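Local coordinates for antifreeze protein (Marinomonas primoryensis, PDB 5JUH) that probably helps a giant secreted adhesin reach the cell surface, forming the C-terminal calcium-binding RTX domain of a protein that attaches its bacterium to diatoms and ice, at residues 67-78 / 87-98. Numbering follows the deposited sequence.
Sequences TLIGGQGDDVLF and TLTGLEGSDIFI. With CA (calcium ion), chain H; CA (calcium ion), chain G; CA (calcium ion), chain I.
Two successive coils of a calcium-bound RTX beta-roll stack here, each built as strand, glycine-rich turn, strand: 67-78 on 87-98. Parallel pairing on both sides of the roll keeps the register, Leu68 facing Leu88 and Val76 facing Ile96. On one side Leu68 N donates to Thr87 O at 2.9 Å; on the other Leu77 N reaches Ile96 O at 2.8 Å and Ile98 N reaches Leu77 O, nearly straight.

Between the glycine-rich turns of the two coils sits a calcium ion held from both segments: by the carbonyl oxygens of Gly71, Gly73, Gly90 and Glu92, by Asp75 OD2 (2.4 Å), and by both carboxylate oxygens of Asp95, OD2 being the longer at 2.8 Å. The two carboxylates lie side by side with planes 6° apart, and the shared cation accounts for Asp75 OD2 and Asp95 OD1 approaching to 3.0 Å. Asp95 OD1 also accepts Asp75 N through its anti lone pair, while OD2 of Asp95 also binds a second calcium completed by Leu91 O, Gly93 O, two waters and Asp119. Asp74 CG lies anti to its own carbonyl carbon (chi1 -53°), from where OD1 receives Ser94 N at 2.8 Å, almost linearly (178°).

Inside the roll, Leu68, in one of its two modelled conformers, brings CD2 within 3.5 Å of Leu88 CD2, and Leu77, likewise modelled twice, puts CD2 3.7 Å from Phe97 CE1. On the outward face the side chains of Val76 and Ile98 run obliquely across each other, CG1 against CD1. Calcium ions ranked between the stacked glycine- and aspartate-rich turns that link paired parallel strands are the hallmark of the RTX parallel beta-roll of type I-secreted proteins.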
ATOM      1  N   THR A  67     -11.140  -0.187 -14.748  1.00 52.12           N
ATOM      2  CA  THR A  67     -11.980  -0.479 -13.477  1.00 30.75           C
ATOM      3  C   THR A  67     -12.051  -1.973 -13.115  1.00 35.97           C
ATOM      4  O   THR A  67     -12.777  -2.815 -13.793  1.00 40.03           O
ATOM      5  CB  THR A  67     -13.385   0.098 -13.688  1.00 43.02           C
ATOM      6  OG1 THR A  67     -14.045   0.225 -12.438  1.00 48.77           O
ATOM      7  CG2 THR A  67     -14.184  -0.781 -14.605  1.00 47.04           C
ATOM      8  N   LEU A  68     -11.274  -2.321 -12.080  0.50 32.43           N
ATOM      9  CA  LEU A  68     -10.979  -3.706 -11.616  0.50 25.58           C
ATOM     10  C   LEU A  68     -11.493  -3.922 -10.188  0.50 25.81           C
ATOM     11  O   LEU A  68     -11.049  -3.233  -9.244  0.50 26.88           O
ATOM     12  CB  LEU A  68      -9.463  -3.956 -11.640  0.50 27.98           C
ATOM     13  CG  LEU A  68      -8.734  -3.791 -12.986  0.50 24.38           C
ATOM     14  CD1 LEU A  68      -9.290  -2.789 -13.912  0.50 33.62           C
ATOM     15  CD2 LEU A  68      -7.305  -3.372 -12.938  0.50 20.32           C
ATOM     16  N   ILE A  69     -12.487  -4.773 -10.093  1.00 29.78           N
ATOM     17  CA  ILE A  69     -13.314  -4.879  -8.956  1.00 21.86           C
ATOM     18  C   ILE A  69     -13.169  -6.300  -8.469  1.00 21.79           C
ATOM     19  O   ILE A  69     -13.293  -7.224  -9.223  1.00 25.89           O
ATOM     20  CB  ILE A  69     -14.824  -4.455  -9.225  1.00 24.57           C
ATOM     21  CG1 ILE A  69     -14.824  -3.052  -9.872  1.00 35.47           C
ATOM     22  CG2 ILE A  69     -15.627  -4.378  -7.947  1.00 28.37           C
ATOM     23  CD1 ILE A  69     -16.275  -2.499 -10.255  1.00 37.60           C
ATOM     24  N   GLY A  70     -12.966  -6.443  -7.118  1.00 17.89           N
ATOM     25  CA  GLY A  70     -12.980  -7.744  -6.502  1.00 15.76           C
ATOM     26  C   GLY A  70     -14.384  -8.169  -6.116  1.00 15.95           C
ATOM     27  O   GLY A  70     -15.372  -7.620  -6.679  1.00 20.17           O
ATOM     28  N   GLY A  71     -14.474  -9.156  -5.229  1.00 13.69           N
ATOM     29  CA  GLY A  71     -15.712  -9.567  -4.666  1.00 14.84           C
ATOM     30  C   GLY A  71     -15.647  -9.596  -3.197  1.00 14.78           C
ATOM     31  O   GLY A  71     -14.803  -8.951  -2.585  1.00 14.63           O
ATOM     32  N   GLN A  72     -16.599 -10.309  -2.530  1.00 16.06           N
ATOM     33  CA  GLN A  72     -16.732 -10.234  -1.114  1.00 18.30           C
ATOM     34  C   GLN A  72     -15.611 -11.027  -0.392  1.00 17.08           C
ATOM     35  O   GLN A  72     -15.477 -10.875   0.814  1.00 22.17           O
ATOM     36  CB  GLN A  72     -18.132 -10.670  -0.703  1.00 24.15           C
ATOM     37  CG  GLN A  72     -18.302 -12.127  -0.879  1.00 40.88           C
ATOM     38  CD  GLN A  72     -18.287 -12.926   0.448  1.00 65.43           C
ATOM     39  OE1 GLN A  72     -19.078 -12.592   1.383  1.00108.84           O
ATOM     40  NE2 GLN A  72     -17.480 -14.045   0.517  1.00 70.41           N
ATOM     41  N   GLY A  73     -14.801 -11.825  -1.109  1.00 15.68           N
ATOM     42  CA  GLY A  73     -13.679 -12.524  -0.497  1.00 15.79           C
ATOM     43  C   GLY A  73     -12.386 -11.759  -0.588  1.00 13.93           C
ATOM     44  O   GLY A  73     -12.339 -10.553  -0.914  1.00 15.21           O
ATOM     45  N   ASP A  74     -11.344 -12.484  -0.266  1.00 13.45           N
ATOM     46  CA  ASP A  74      -9.976 -11.937  -0.145  1.00 11.89           C
ATOM     47  C   ASP A  74      -9.271 -12.010  -1.484  1.00 15.52           C
ATOM     48  O   ASP A  74      -8.913 -13.143  -1.901  1.00 16.09           O
ATOM     49  CB  ASP A  74      -9.137 -12.684   0.943  1.00 13.93           C
ATOM     50  CG  ASP A  74      -9.896 -12.740   2.341  1.00 17.10           C
ATOM     51  OD1 ASP A  74     -10.579 -11.798   2.694  1.00 19.51           O
ATOM     52  OD2 ASP A  74      -9.830 -13.800   2.983  1.00 19.71           O
ATOM     53  N   ASP A  75      -9.203 -10.887  -2.172  1.00 12.05           N
ATOM     54  CA  ASP A  75      -8.756 -10.821  -3.556  1.00 12.00           C
ATOM     55  C   ASP A  75      -7.355 -10.237  -3.689  1.00 11.43           C
ATOM     56  O   ASP A  75      -6.776  -9.697  -2.712  1.00 13.12           O
ATOM     57  CB  ASP A  75      -9.696  -9.892  -4.344  1.00 12.40           C
ATOM     58  CG  ASP A  75     -11.186 -10.307  -4.221  1.00 16.71           C
ATOM     59  OD1 ASP A  75     -11.503 -11.461  -4.433  1.00 18.12           O
ATOM     60  OD2 ASP A  75     -12.012  -9.443  -3.832  1.00 13.59           O
ATOM     61  N   VAL A  76      -6.806 -10.396  -4.900  1.00 12.52           N
ATOM     62  CA  VAL A  76      -5.511  -9.766  -5.184  1.00 13.84           C
ATOM     63  C   VAL A  76      -5.823  -9.007  -6.488  1.00 13.24           C
ATOM     64  O   VAL A  76      -6.171  -9.553  -7.515  1.00 14.88           O
ATOM     65  CB  VAL A  76      -4.389 -10.817  -5.404  1.00 14.06           C
ATOM     66  CG1 VAL A  76      -3.126 -10.136  -5.774  1.00 15.27           C
ATOM     67  CG2 VAL A  76      -4.238 -11.723  -4.176  1.00 14.69           C
ATOM     68  N   LEU A  77      -5.659  -7.684  -6.451  1.00 12.59           N
ATOM     69  CA  LEU A  77      -6.056  -6.772  -7.515  0.50 13.14           C
ATOM     70  C   LEU A  77      -4.779  -6.084  -8.053  1.00 13.15           C
ATOM     71  O   LEU A  77      -3.906  -5.637  -7.305  1.00 14.33           O
ATOM     72  CB  LEU A  77      -7.006  -5.766  -6.993  0.50 15.63           C
ATOM     73  CG  LEU A  77      -8.503  -6.066  -7.143  0.50 18.69           C
ATOM     74  CD1 LEU A  77      -9.011  -7.435  -7.367  0.50 14.97           C
ATOM     75  CD2 LEU A  77      -9.299  -5.342  -6.066  0.50 20.37           C
ATOM     76  N   PHE A  78      -4.693  -5.980  -9.377  1.00 13.10           N
ATOM     77  CA  PHE A  78      -3.510  -5.412 -10.010  1.00 14.38           C
ATOM     78  C   PHE A  78      -3.890  -4.840 -11.358  1.00 13.88           C
ATOM     79  O   PHE A  78      -4.465  -5.526 -12.181  1.00 15.72           O
ATOM     80  CB  PHE A  78      -2.454  -6.533 -10.211  1.00 13.43           C
ATOM     81  CG  PHE A  78      -1.204  -6.090 -10.882  1.00 14.42           C
ATOM     82  CD1 PHE A  78      -0.505  -4.950 -10.482  1.00 18.05           C
ATOM     83  CD2 PHE A  78      -0.643  -6.887 -11.888  1.00 20.24           C
ATOM     84  CE1 PHE A  78       0.737  -4.627 -11.068  1.00 17.99           C
ATOM     85  CE2 PHE A  78       0.594  -6.563 -12.461  1.00 21.47           C
ATOM     86  CZ  PHE A  78       1.267  -5.439 -12.066  1.00 21.67           C
ATOM     87  N   THR A  87      -8.790   2.074 -11.931  1.00 12.59           N
ATOM     88  CA  THR A  87      -9.541   2.253 -10.668  1.00 13.40           C
ATOM     89  C   THR A  87      -9.714   0.845 -10.081  1.00 14.41           C
ATOM     90  O   THR A  87     -10.280  -0.013 -10.701  1.00 17.49           O
ATOM     91  CB  THR A  87     -10.895   2.946 -11.027  1.00 17.43           C
ATOM     92  OG1 THR A  87     -10.538   4.179 -11.634  1.00 21.96           O
ATOM     93  CG2 THR A  87     -11.681   3.160  -9.860  1.00 21.68           C
ATOM     94  N   LEU A  88      -9.274   0.668  -8.880  1.00 13.30           N
ATOM     95  CA  LEU A  88      -9.213  -0.627  -8.215  1.00 13.60           C
ATOM     96  C   LEU A  88     -10.169  -0.550  -7.033  1.00 11.77           C
ATOM     97  O   LEU A  88     -10.078   0.392  -6.231  1.00 13.19           O
ATOM     98  CB  LEU A  88      -7.786  -0.961  -7.644  1.00 13.73           C
ATOM     99  CG  LEU A  88      -6.647  -0.827  -8.712  1.00 15.92           C
ATOM    100  CD1 LEU A  88      -5.331  -1.185  -7.956  1.00 18.83           C
ATOM    101  CD2 LEU A  88      -6.853  -1.796  -9.809  1.00 18.99           C
ATOM    102  N   THR A  89     -11.043  -1.516  -6.890  1.00 12.54           N
ATOM    103  CA  THR A  89     -11.967  -1.585  -5.761  1.00 10.92           C
ATOM    104  C   THR A  89     -11.979  -3.018  -5.177  1.00 14.35           C
ATOM    105  O   THR A  89     -12.282  -3.969  -5.909  1.00 14.59           O
ATOM    106  CB  THR A  89     -13.420  -1.228  -6.257  1.00 12.86           C
ATOM    107  OG1 THR A  89     -13.373   0.089  -6.844  1.00 15.68           O
ATOM    108  CG2 THR A  89     -14.415  -1.231  -5.155  1.00 16.10           C
ATOM    109  N   GLY A  90     -11.715  -3.165  -3.883  1.00 12.41           N
ATOM    110  CA  GLY A  90     -11.607  -4.506  -3.327  1.00 13.27           C
ATOM    111  C   GLY A  90     -12.934  -5.123  -2.855  1.00 12.34           C
ATOM    112  O   GLY A  90     -13.074  -6.339  -2.814  1.00 12.83           O
ATOM    113  N   LEU A  91     -13.863  -4.241  -2.483  1.00 14.40           N
ATOM    114  CA  LEU A  91     -15.095  -4.666  -1.859  1.00 14.24           C
ATOM    115  C   LEU A  91     -14.768  -5.341  -0.517  1.00 14.06           C
ATOM    116  O   LEU A  91     -13.719  -5.071   0.086  1.00 14.21           O
ATOM    117  CB  LEU A  91     -16.031  -5.390  -2.813  1.00 16.75           C
ATOM    118  CG  LEU A  91     -16.469  -4.585  -4.042  1.00 18.82           C
ATOM    119  CD1 LEU A  91     -17.433  -5.416  -4.897  1.00 20.51           C
ATOM    120  CD2 LEU A  91     -17.062  -3.231  -3.704  1.00 18.46           C
ATOM    121  N   GLU A  92     -15.709  -6.169  -0.011  1.00 14.50           N
ATOM    122  CA  GLU A  92     -15.491  -6.792   1.212  1.00 14.80           C
ATOM    123  C   GLU A  92     -14.317  -7.766   1.164  1.00 13.69           C
ATOM    124  O   GLU A  92     -13.764  -8.059   0.133  1.00 13.93           O
ATOM    125  CB  GLU A  92     -16.794  -7.395   1.768  1.00 16.91           C
ATOM    126  CG  GLU A  92     -17.527  -6.426   2.733  1.00 20.07           C
ATOM    127  CD  GLU A  92     -16.637  -6.158   4.023  1.00 26.41           C
ATOM    128  OE1 GLU A  92     -15.536  -6.852   4.391  1.00 24.39           O
ATOM    129  OE2 GLU A  92     -16.926  -5.203   4.661  1.00 24.35           O
ATOM    130  N   GLY A  93     -13.940  -8.231   2.326  1.00 13.19           N
ATOM    131  CA  GLY A  93     -12.803  -9.051   2.465  1.00 14.55           C
ATOM    132  C   GLY A  93     -11.517  -8.262   2.510  1.00 11.59           C
ATOM    133  O   GLY A  93     -11.492  -7.059   2.334  1.00 12.52           O
ATOM    134  N   SER A  94     -10.416  -8.983   2.745  1.00 12.59           N
ATOM    135  CA  SER A  94      -9.147  -8.356   2.986  1.00 11.17           C
ATOM    136  C   SER A  94      -8.361  -8.496   1.666  1.00 14.04           C
ATOM    137  O   SER A  94      -7.984  -9.626   1.297  1.00 13.20           O
ATOM    138  CB  SER A  94      -8.382  -9.095   4.053  1.00 12.79           C
ATOM    139  OG  SER A  94      -9.038  -8.888   5.327  1.00 12.95           O
ATOM    140  N   ASP A  95      -8.230  -7.408   0.932  1.00 10.73           N
ATOM    141  CA  ASP A  95      -7.749  -7.436  -0.451  1.00 11.81           C
ATOM    142  C   ASP A  95      -6.360  -6.893  -0.487  1.00 10.84           C
ATOM    143  O   ASP A  95      -6.027  -5.892   0.173  1.00 12.27           O
ATOM    144  CB  ASP A  95      -8.719  -6.599  -1.316  1.00 11.27           C
ATOM    145  CG  ASP A  95     -10.120  -7.123  -1.235  1.00 13.62           C
ATOM    146  OD1 ASP A  95     -10.336  -8.296  -1.563  1.00 12.31           O
ATOM    147  OD2 ASP A  95     -10.983  -6.411  -0.746  1.00 12.73           O
ATOM    148  N   ILE A  96      -5.551  -7.475  -1.378  1.00 10.27           N
ATOM    149  CA  ILE A  96      -4.198  -6.950  -1.619  1.00 10.53           C
ATOM    150  C   ILE A  96      -4.271  -6.156  -2.943  1.00 11.68           C
ATOM    151  O   ILE A  96      -4.709  -6.666  -3.967  1.00 11.40           O
ATOM    152  CB  ILE A  96      -3.168  -8.084  -1.784  1.00 10.75           C
ATOM    153  CG1 ILE A  96      -3.052  -8.850  -0.483  1.00 11.95           C
ATOM    154  CG2 ILE A  96      -1.842  -7.542  -2.291  1.00 11.48           C
ATOM    155  CD1 ILE A  96      -2.338 -10.167  -0.600  1.00 14.23           C
ATOM    156  N   PHE A  97      -3.836  -4.924  -2.879  1.00 10.01           N
ATOM    157  CA  PHE A  97      -3.684  -4.117  -4.062  1.00 10.62           C
ATOM    158  C   PHE A  97      -2.233  -4.055  -4.425  1.00 11.52           C
ATOM    159  O   PHE A  97      -1.402  -3.578  -3.660  1.00 11.18           O
ATOM    160  CB  PHE A  97      -4.228  -2.654  -3.840  1.00 11.46           C
ATOM    161  CG  PHE A  97      -5.683  -2.646  -3.409  1.00 11.69           C
ATOM    162  CD1 PHE A  97      -6.692  -2.556  -4.330  1.00 12.84           C
ATOM    163  CD2 PHE A  97      -6.069  -2.660  -2.057  1.00 12.89           C
ATOM    164  CE1 PHE A  97      -8.024  -2.541  -3.970  1.00 11.91           C
ATOM    165  CE2 PHE A  97      -7.393  -2.662  -1.684  1.00 11.57           C
ATOM    166  CZ  PHE A  97      -8.352  -2.552  -2.622  1.00 10.92           C
ATOM    167  N   ILE A  98      -1.905  -4.639  -5.585  1.00 10.33           N
ATOM    168  CA  ILE A  98      -0.521  -4.560  -6.078  1.00 10.89           C
ATOM    169  C   ILE A  98      -0.288  -3.338  -6.886  1.00 12.07           C
ATOM    170  O   ILE A  98      -1.070  -3.079  -7.786  1.00 14.46           O
ATOM    171  CB  ILE A  98      -0.191  -5.842  -6.939  1.00 12.55           C
ATOM    172  CG1 ILE A  98      -0.428  -7.136  -6.145  1.00 14.35           C
ATOM    173  CG2 ILE A  98       1.250  -5.772  -7.412  1.00 12.23           C
ATOM    174  CD1 ILE A  98      -0.254  -8.416  -6.984  1.00 15.20           C
TER
HETATM  175 CA    CA H 207     -12.680  -8.413  -1.813  1.00 12.92          CA
HETATM  176 CA    CA G 206     -11.595  -5.103   1.031  1.00 12.97          CA
HETATM  177 CA    CA I 208     -14.931  -5.470   6.179  0.80 16.51          CA
HETATM  178  O   HOH W   1     -13.013   0.020  -9.498  1.00 35.70           O
HETATM  179  O   HOH W   2      -6.049 -11.023   0.021  1.00 12.59           O
HETATM  180  O   HOH W   3     -12.574  -4.007   2.901  0.50 11.35           O
HETATM  181  O   HOH W   4     -11.315  -3.082  -0.197  1.00 15.40           O
HETATM  182  O   HOH W   5     -15.381  -3.270   6.886  1.00 25.79           O